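Local coordinates for protein staphylococcal enterotoxin-like toxin (Staphylococcus aureus, PDB 4DXF) that probably binds sialylated glycans, as a superantigen-like protein secreted by the bacterium and built from an OB-fold and a beta-grasp domain, at residues Lys25-Gly35 / Val72-Glu83. Sequence-based numbering, arbitrary orientation.
Sequences KPSLEFKNEIG and VHRNVDVFVVLE
The carboxylate of D77 takes the backbone N-H of N32 on OD1 in a nearly straight bond (N to OD1 2.8 Å, 175° at the hydrogen), from above the carboxylate plane. S100 OG also bonds OD1, and K133 salt-bridges OD2. Before N32, L28 and F30 exchange antiparallel backbone bonds with V80 and V78. Beyond it, E33 pairs with V76, and G35 with H73. Both N75 and V76 face E33, a G1 beta bulge at the corner that 72-83 turns at N75; 25-35 turns at N32, where the register also slips by one. At the other end K25, its chain bent at chi3 (95°), sets NZ on a lone pair of L82 O at 3.1 Å, while two waters link P26 O to the L82 backbone.

On one face V80 CG2 approaches the F30 ring obliquely, 3.9 Å from CD1, and L28 CD1 meets L82 CD1. On the opposite face E29 CG lies at the edge of the F79 ring, its carboxylate paired with K144. Past the corner, I34 CG2 sits over the R74 guanidinium, 3.7 Å from CZ. Backbone pairing thus resumes beyond the corner in this OB-fold, the D77 carboxylate replacing a main-chain acceptor for the backbone N-H of N32.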
loop_
_atom_site.group_PDB
_atom_site.type_symbol
_atom_site.label_atom_id
_atom_site.label_comp_id
_atom_site.label_asym_id
_atom_site.label_seq_id
_atom_site.Cartn_x
_atom_site.Cartn_y
_atom_site.Cartn_z
ATOM N N LYS A 25 10.030 1.451 -5.827
ATOM C CA LYS A 25 9.279 1.862 -7.024
ATOM C C LYS A 25 8.543 3.174 -6.769
ATOM O O LYS A 25 8.200 3.500 -5.621
ATOM C CB LYS A 25 8.287 0.778 -7.435
ATOM C CG LYS A 25 8.963 -0.282 -8.252
ATOM C CD LYS A 25 8.157 -1.522 -8.239
ATOM C CE LYS A 25 7.234 -1.666 -9.384
ATOM N NZ LYS A 25 7.673 -1.530 -10.834
ATOM N N PRO A 26 8.409 3.994 -7.822
ATOM C CA PRO A 26 7.641 5.238 -7.598
ATOM C C PRO A 26 6.131 4.916 -7.522
ATOM O O PRO A 26 5.660 3.917 -8.116
ATOM C CB PRO A 26 7.972 6.112 -8.835
ATOM C CG PRO A 26 8.339 5.103 -9.947
ATOM C CD PRO A 26 8.854 3.817 -9.217
ATOM N N SER A 27 5.386 5.730 -6.761
ATOM C CA SER A 27 3.896 5.567 -6.651
ATOM C C SER A 27 3.228 6.819 -7.233
ATOM O O SER A 27 3.875 7.874 -7.394
ATOM C CB SER A 27 3.397 5.409 -5.230
ATOM O OG SER A 27 3.867 6.502 -4.391
ATOM N N LEU A 28 1.941 6.669 -7.571
ATOM C CA LEU A 28 1.169 7.824 -8.111
ATOM C C LEU A 28 -0.116 7.839 -7.300
ATOM O O LEU A 28 -0.636 6.808 -6.742
ATOM C CB LEU A 28 0.843 7.624 -9.607
ATOM C CG LEU A 28 1.986 7.632 -10.654
ATOM C CD1 LEU A 28 1.657 6.934 -11.977
ATOM C CD2 LEU A 28 2.558 9.040 -10.839
ATOM N N GLU A 29 -0.731 9.020 -7.187
ATOM C CA GLU A 29 -1.932 9.046 -6.382
ATOM C C GLU A 29 -2.977 9.818 -7.174
ATOM O O GLU A 29 -2.671 10.941 -7.544
ATOM C CB GLU A 29 -1.692 9.784 -5.084
ATOM C CG GLU A 29 -0.919 8.930 -4.074
ATOM C CD GLU A 29 -0.601 9.618 -2.776
ATOM O OE1 GLU A 29 -1.436 10.426 -2.308
ATOM O OE2 GLU A 29 0.506 9.358 -2.240
ATOM N N PHE A 30 -4.130 9.212 -7.451
ATOM C CA PHE A 30 -5.230 9.869 -8.233
ATOM C C PHE A 30 -6.433 9.983 -7.377
ATOM O O PHE A 30 -6.978 9.000 -6.941
ATOM C CB PHE A 30 -5.503 9.074 -9.525
ATOM C CG PHE A 30 -4.262 8.966 -10.415
ATOM C CD1 PHE A 30 -3.818 7.745 -10.845
ATOM C CD2 PHE A 30 -3.595 10.119 -10.839
ATOM C CE1 PHE A 30 -2.724 7.675 -11.663
ATOM C CE2 PHE A 30 -2.513 10.055 -11.641
ATOM C CZ PHE A 30 -2.056 8.828 -12.024
ATOM N N LYS A 31 -6.878 11.199 -7.075
ATOM C CA LYS A 31 -7.888 11.300 -6.063
ATOM C C LYS A 31 -9.064 12.070 -6.724
ATOM O O LYS A 31 -8.840 12.765 -7.737
ATOM C CB LYS A 31 -7.419 12.061 -4.808
ATOM C CG LYS A 31 -6.336 11.277 -3.983
ATOM C CD LYS A 31 -6.155 11.895 -2.572
ATOM C CE LYS A 31 -4.730 11.612 -2.139
ATOM N NZ LYS A 31 -4.426 12.218 -0.810
ATOM N N ASN A 32 -10.235 11.786 -6.192
ATOM C CA ASN A 32 -11.543 12.391 -6.668
ATOM C C ASN A 32 -11.716 12.118 -8.180
ATOM O O ASN A 32 -12.061 13.012 -9.004
ATOM C CB ASN A 32 -11.506 13.888 -6.403
ATOM C CG ASN A 32 -11.412 14.195 -4.905
ATOM O OD1 ASN A 32 -12.063 13.544 -4.102
ATOM N ND2 ASN A 32 -10.602 15.194 -4.528
ATOM N N GLU A 33 -11.517 10.851 -8.576
ATOM C CA GLU A 33 -11.580 10.452 -9.961
ATOM C C GLU A 33 -12.857 9.599 -10.211
ATOM O O GLU A 33 -13.617 9.359 -9.296
ATOM C CB GLU A 33 -10.286 9.618 -10.322
ATOM C CG GLU A 33 -8.999 10.453 -10.353
ATOM C CD GLU A 33 -8.924 11.490 -11.530
ATOM O OE1 GLU A 33 -9.622 11.294 -12.535
ATOM O OE2 GLU A 33 -8.097 12.461 -11.472
ATOM N N ILE A 34 -13.099 9.200 -11.448
ATOM C CA ILE A 34 -14.119 8.162 -11.691
ATOM C C ILE A 34 -13.410 6.894 -12.239
ATOM O O ILE A 34 -12.318 7.020 -12.851
ATOM C CB ILE A 34 -15.219 8.645 -12.637
ATOM C CG1 ILE A 34 -14.664 8.889 -14.003
ATOM C CG2 ILE A 34 -15.881 9.934 -12.001
ATOM C CD1 ILE A 34 -15.803 9.082 -15.098
ATOM N N GLY A 35 -14.011 5.744 -11.978
ATOM C CA GLY A 35 -13.510 4.462 -12.526
ATOM C C GLY A 35 -14.555 3.866 -13.451
ATOM O O GLY A 35 -15.749 3.962 -13.146
ATOM N N VAL A 72 -19.951 2.490 -14.179
ATOM C CA VAL A 72 -19.273 3.705 -13.727
ATOM C C VAL A 72 -19.300 3.795 -12.236
ATOM O O VAL A 72 -20.260 3.612 -11.555
ATOM C CB VAL A 72 -19.925 4.965 -14.399
ATOM C CG1 VAL A 72 -19.286 6.318 -13.903
ATOM C CG2 VAL A 72 -19.756 4.877 -15.907
ATOM N N HIS A 73 -18.142 4.111 -11.674
ATOM C CA HIS A 73 -18.040 4.315 -10.224
ATOM C C HIS A 73 -17.455 5.684 -9.945
ATOM O O HIS A 73 -16.396 5.996 -10.458
ATOM C CB HIS A 73 -17.103 3.212 -9.591
ATOM C CG HIS A 73 -17.688 1.853 -9.797
ATOM N ND1 HIS A 73 -18.625 1.333 -8.952
ATOM C CD2 HIS A 73 -17.596 1.003 -10.834
ATOM C CE1 HIS A 73 -19.049 0.171 -9.428
ATOM N NE2 HIS A 73 -18.440 -0.053 -10.567
ATOM N N ARG A 74 -18.122 6.479 -9.130
ATOM C CA ARG A 74 -17.653 7.859 -8.945
ATOM C C ARG A 74 -16.986 8.015 -7.572
ATOM O O ARG A 74 -17.082 7.132 -6.744
ATOM C CB ARG A 74 -18.862 8.831 -9.212
ATOM C CG ARG A 74 -19.308 8.670 -10.687
ATOM C CD ARG A 74 -20.477 9.692 -11.092
ATOM N NE ARG A 74 -19.792 10.969 -11.288
ATOM C CZ ARG A 74 -19.259 11.407 -12.414
ATOM N NH1 ARG A 74 -19.316 10.738 -13.576
ATOM N NH2 ARG A 74 -18.606 12.540 -12.362
ATOM N N ASN A 75 -16.251 9.112 -7.305
ATOM C CA ASN A 75 -15.685 9.300 -5.962
ATOM C C ASN A 75 -14.743 8.166 -5.561
ATOM O O ASN A 75 -14.860 7.629 -4.463
ATOM C CB ASN A 75 -16.687 9.352 -4.845
ATOM C CG ASN A 75 -17.609 10.566 -4.939
ATOM O OD1 ASN A 75 -18.835 10.413 -4.891
ATOM N ND2 ASN A 75 -17.033 11.743 -5.073
ATOM N N VAL A 76 -13.920 7.853 -6.517
ATOM C CA VAL A 76 -12.803 6.881 -6.393
ATOM C C VAL A 76 -11.457 7.623 -6.240
ATOM O O VAL A 76 -11.138 8.556 -7.003
ATOM C CB VAL A 76 -12.882 5.979 -7.649
ATOM C CG1 VAL A 76 -11.614 5.123 -7.840
ATOM C CG2 VAL A 76 -14.143 5.137 -7.423
ATOM N N ASP A 77 -10.630 7.092 -5.300
ATOM C CA ASP A 77 -9.251 7.523 -5.111
ATOM C C ASP A 77 -8.451 6.198 -5.389
ATOM O O ASP A 77 -8.954 5.149 -5.021
ATOM C CB ASP A 77 -9.005 7.890 -3.660
ATOM C CG ASP A 77 -9.498 9.280 -3.287
ATOM O OD1 ASP A 77 -10.229 9.859 -4.139
ATOM O OD2 ASP A 77 -9.145 9.736 -2.179
ATOM N N VAL A 78 -7.317 6.309 -6.042
ATOM C CA VAL A 78 -6.440 5.115 -6.273
ATOM C C VAL A 78 -5.033 5.459 -5.904
ATOM O O VAL A 78 -4.480 6.527 -6.293
ATOM C CB VAL A 78 -6.528 4.662 -7.732
ATOM C CG1 VAL A 78 -5.813 3.277 -7.895
ATOM C CG2 VAL A 78 -7.989 4.460 -8.195
ATOM N N PHE A 79 -4.421 4.523 -5.119
ATOM C CA PHE A 79 -3.008 4.609 -4.857
ATOM C C PHE A 79 -2.416 3.589 -5.881
ATOM O O PHE A 79 -2.776 2.378 -5.771
ATOM C CB PHE A 79 -2.756 4.194 -3.389
ATOM C CG PHE A 79 -1.282 4.184 -3.070
ATOM C CD1 PHE A 79 -0.604 5.378 -2.901
ATOM C CD2 PHE A 79 -0.590 2.992 -3.013
ATOM C CE1 PHE A 79 0.838 5.410 -2.685
ATOM C CE2 PHE A 79 0.829 2.976 -2.826
ATOM C CZ PHE A 79 1.548 4.169 -2.621
ATOM N N VAL A 80 -1.532 4.076 -6.737
ATOM C CA VAL A 80 -0.984 3.370 -7.910
ATOM C C VAL A 80 0.499 3.125 -7.712
ATOM O O VAL A 80 1.261 4.039 -7.477
ATOM C CB VAL A 80 -1.226 4.147 -9.252
ATOM C CG1 VAL A 80 -0.525 3.497 -10.493
ATOM C CG2 VAL A 80 -2.684 4.299 -9.486
ATOM N N VAL A 81 0.884 1.869 -7.989
ATOM C CA VAL A 81 2.303 1.548 -8.137
ATOM C C VAL A 81 2.363 0.788 -9.487
ATOM O O VAL A 81 1.819 -0.335 -9.539
ATOM C CB VAL A 81 2.755 0.592 -6.965
ATOM C CG1 VAL A 81 4.276 0.209 -7.184
ATOM C CG2 VAL A 81 2.642 1.274 -5.619
ATOM N N LEU A 82 2.896 1.406 -10.543
ATOM C CA LEU A 82 2.854 0.800 -11.900
ATOM C C LEU A 82 3.806 -0.424 -11.830
ATOM O O LEU A 82 4.861 -0.346 -11.193
ATOM C CB LEU A 82 3.315 1.712 -12.970
ATOM C CG LEU A 82 2.455 2.974 -13.171
ATOM C CD1 LEU A 82 3.141 3.868 -14.146
ATOM C CD2 LEU A 82 1.106 2.405 -13.657
ATOM N N GLU A 83 3.355 -1.521 -12.411
ATOM C CA GLU A 83 4.124 -2.783 -12.325
ATOM C C GLU A 83 4.109 -3.464 -13.670
ATOM O O GLU A 83 3.203 -3.239 -14.485
ATOM C CB GLU A 83 3.435 -3.730 -11.363
ATOM C CG GLU A 83 3.591 -3.439 -9.934
ATOM C CD GLU A 83 2.994 -4.538 -9.029
ATOM O OE1 GLU A 83 3.200 -5.757 -9.271
ATOM O OE2 GLU A 83 2.391 -4.221 -8.000
HETATM O O HOH W 1 3.743 4.118 -10.140
HETATM O O HOH W 2 6.313 1.845 -10.262
#